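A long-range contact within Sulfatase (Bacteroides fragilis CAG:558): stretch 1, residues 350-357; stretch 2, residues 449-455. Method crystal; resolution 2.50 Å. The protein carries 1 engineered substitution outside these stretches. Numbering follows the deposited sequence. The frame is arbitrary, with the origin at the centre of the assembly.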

# COMPACT_ATOMS: atom_id res chain seq x y z
N SER A 350 -4.31 34.10 0.66
CA SER A 350 -3.67 35.32 0.18
C SER A 350 -2.32 35.02 -0.44
O SER A 350 -1.59 34.13 -0.00
CB SER A 350 -3.47 36.33 1.31
OG SER A 350 -3.08 37.58 0.78
N ALA A 351 -1.98 35.80 -1.46
CA ALA A 351 -0.62 35.77 -1.97
C ALA A 351 0.32 36.59 -1.11
O ALA A 351 1.54 36.52 -1.31
CB ALA A 351 -0.60 36.25 -3.42
N TYR A 352 -0.21 37.37 -0.16
CA TYR A 352 0.61 38.07 0.81
C TYR A 352 1.37 37.08 1.69
O TYR A 352 1.06 35.88 1.72
CB TYR A 352 -0.26 38.99 1.67
CG TYR A 352 -0.77 40.22 0.94
CD1 TYR A 352 -0.20 40.59 -0.27
CD2 TYR A 352 -1.82 40.98 1.44
CE1 TYR A 352 -0.66 41.70 -0.97
CE2 TYR A 352 -2.28 42.10 0.75
CZ TYR A 352 -1.69 42.45 -0.46
OH TYR A 352 -2.11 43.55 -1.17
N GLU A 353 2.38 37.58 2.42
CA GLU A 353 3.22 36.70 3.24
C GLU A 353 2.40 35.93 4.28
O GLU A 353 2.79 34.82 4.68
CB GLU A 353 4.31 37.50 3.94
CG GLU A 353 5.27 38.18 2.98
CD GLU A 353 6.27 37.21 2.34
OE1 GLU A 353 7.26 36.83 3.01
OE2 GLU A 353 6.04 36.83 1.17
N GLY A 354 1.29 36.51 4.74
CA GLY A 354 0.46 35.83 5.71
C GLY A 354 -0.12 34.54 5.18
O GLY A 354 -0.44 33.63 5.95
N GLY A 355 -0.27 34.43 3.85
CA GLY A 355 -0.79 33.22 3.24
C GLY A 355 0.25 32.17 2.90
O GLY A 355 -0.10 31.00 2.71
N VAL A 356 1.53 32.55 2.83
CA VAL A 356 2.54 31.65 2.26
C VAL A 356 3.78 31.49 3.13
O VAL A 356 4.52 30.50 2.94
CB VAL A 356 2.94 32.11 0.84
CG1 VAL A 356 1.76 31.97 -0.11
CG2 VAL A 356 3.48 33.54 0.85
N ARG A 357 4.10 32.37 4.08
CA ARG A 357 5.28 32.18 4.91
C ARG A 357 4.95 31.25 6.09
O ARG A 357 4.10 31.59 6.92
CB ARG A 357 5.83 33.51 5.41
CG ARG A 357 7.34 33.43 5.63
CD ARG A 357 7.88 34.54 6.51
NE ARG A 357 8.00 35.79 5.77
CZ ARG A 357 9.12 36.51 5.69
NH1 ARG A 357 10.22 36.09 6.32
NH2 ARG A 357 9.13 37.64 4.99
N TRP A 449 12.50 41.35 -3.80
CA TRP A 449 11.36 41.91 -4.50
C TRP A 449 10.31 40.85 -4.75
O TRP A 449 10.63 39.72 -5.13
CB TRP A 449 11.80 42.56 -5.81
CG TRP A 449 12.61 43.80 -5.59
CD1 TRP A 449 13.95 43.95 -5.75
CD2 TRP A 449 12.12 45.08 -5.16
NE1 TRP A 449 14.33 45.23 -5.44
CE2 TRP A 449 13.22 45.95 -5.07
CE3 TRP A 449 10.85 45.58 -4.84
CZ2 TRP A 449 13.09 47.28 -4.69
CZ3 TRP A 449 10.73 46.91 -4.45
CH2 TRP A 449 11.85 47.75 -4.38
N LYS A 450 9.06 41.22 -4.52
CA LYS A 450 7.92 40.34 -4.70
C LYS A 450 6.91 41.07 -5.56
O LYS A 450 6.54 42.21 -5.25
CB LYS A 450 7.31 39.96 -3.35
CG LYS A 450 6.12 39.03 -3.41
CD LYS A 450 5.64 38.73 -2.00
CE LYS A 450 4.54 37.70 -2.01
NZ LYS A 450 3.96 37.46 -0.65
N LEU A 451 6.49 40.44 -6.66
CA LEU A 451 5.51 41.02 -7.56
C LEU A 451 4.26 40.15 -7.57
O LEU A 451 4.33 38.96 -7.87
CB LEU A 451 6.06 41.16 -8.98
CG LEU A 451 4.95 41.50 -9.99
CD1 LEU A 451 4.45 42.92 -9.76
CD2 LEU A 451 5.40 41.31 -11.44
N ILE A 452 3.12 40.76 -7.24
CA ILE A 452 1.81 40.11 -7.30
C ILE A 452 1.01 40.75 -8.43
O ILE A 452 0.90 41.99 -8.50
CB ILE A 452 1.06 40.22 -5.96
CG1 ILE A 452 1.89 39.65 -4.82
CG2 ILE A 452 -0.28 39.52 -6.05
CD1 ILE A 452 1.37 40.02 -3.44
N TYR A 453 0.48 39.91 -9.30
CA TYR A 453 -0.36 40.35 -10.41
C TYR A 453 -1.76 39.82 -10.22
O TYR A 453 -1.94 38.63 -9.91
CB TYR A 453 0.21 39.86 -11.73
CG TYR A 453 -0.74 40.00 -12.91
CD1 TYR A 453 -1.08 41.26 -13.41
CD2 TYR A 453 -1.26 38.86 -13.53
CE1 TYR A 453 -1.94 41.38 -14.51
CE2 TYR A 453 -2.12 38.98 -14.64
CZ TYR A 453 -2.45 40.24 -15.12
OH TYR A 453 -3.29 40.37 -16.21
N TYR A 454 -2.76 40.68 -10.41
CA TYR A 454 -4.15 40.33 -10.14
C TYR A 454 -4.87 40.15 -11.48
O TYR A 454 -5.05 41.11 -12.23
CB TYR A 454 -4.82 41.40 -9.29
CG TYR A 454 -4.28 41.50 -7.88
CD1 TYR A 454 -3.06 42.13 -7.62
CD2 TYR A 454 -4.99 40.97 -6.79
CE1 TYR A 454 -2.57 42.24 -6.34
CE2 TYR A 454 -4.50 41.09 -5.49
CZ TYR A 454 -3.29 41.74 -5.27
OH TYR A 454 -2.79 41.86 -3.99
N TYR A 455 -5.28 38.90 -11.75
CA TYR A 455 -5.96 38.58 -13.00
C TYR A 455 -7.23 39.39 -13.17
O TYR A 455 -7.62 39.69 -14.30
CB TYR A 455 -6.31 37.10 -13.05
CG TYR A 455 -5.16 36.16 -13.27
CD1 TYR A 455 -4.58 36.04 -14.52
CD2 TYR A 455 -4.66 35.38 -12.24
CE1 TYR A 455 -3.54 35.18 -14.75
CE2 TYR A 455 -3.60 34.50 -12.47
CZ TYR A 455 -3.06 34.41 -13.73
OH TYR A 455 -2.02 33.57 -13.99

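Residues 449-454 form an extended strand, whereas stretch 1 begins as loop and passes into a short, weakly bonded helix at about residues 353-356. The turns of this helical segment are held by backbone hydrogen bonds from Gly355 N to Tyr352 O (2.9 Å), from Val356 N to Glu353 O (3.2 Å) and from Arg357 N to Glu353 O (2.8 Å). In the loop before the helix, Ser350 OG accepts a hydrogen bond from Tyr352 N at 3.0 Å. Gly355 lies where the chain leaves no room for a side chain: an ideal CB there would sit 2.0 Å from Ser350 O. The backbones approach most closely at Ala351 and Ile452, whose CA atoms are 7.3 Å apart. No backbone-to-backbone hydrogen bond joins the two stretches at this spacing, so side chains make the connection. The alternation of the strand determines which ones: Lys450 and Ile452 direct their CA-to-CB bonds toward stretch 1, while Leu451 and Tyr453 are out of reach.

Lys450 is the polar centre of the contact and has the largest covered area of any residue in it. All four of its chi angles are t, and the fully extended chain carries the ammonium group to the start of the helical segment. There NZ donates hydrogen bonds to Ala351 O at 2.7 Å and to Glu353 OE2 at 2.8 Å, the latter also a salt bridge. The lysine thus ties down both a main-chain carbonyl and a carboxylate. Glu353 N, 3.5 Å from Lys450 NZ, is not a partner, since both atoms are donors. Although the CA-to-CB bond of Glu353 points sideways, its m rotamers at chi1 and chi2 help bring the carboxylate to the lysine. Its other oxygen, OE1, forms a salt bridge with Arg357 NH2 at 2.8 Å and accepts weak hydrogen bonds from Arg357 NH2 and NE, so the carboxylate lies between two basic side chains.

Next to this charged cluster, Ile452 supplies the apolar part of the contact. Its CG2 lies 4.2 Å from Ala351 CB, and its CD1 reaches Tyr352 CD1 at 3.6 Å, meeting the tyrosine ring at its edge, near the ring plane. Tyr352 makes this approach even though its CA-to-CB bond points away from the strand. Farther along, the Tyr352 OH and Tyr454 OH atoms come within 3.4 Å of each other, and both hydroxyls are hydrogen-bonded elsewhere in the structure.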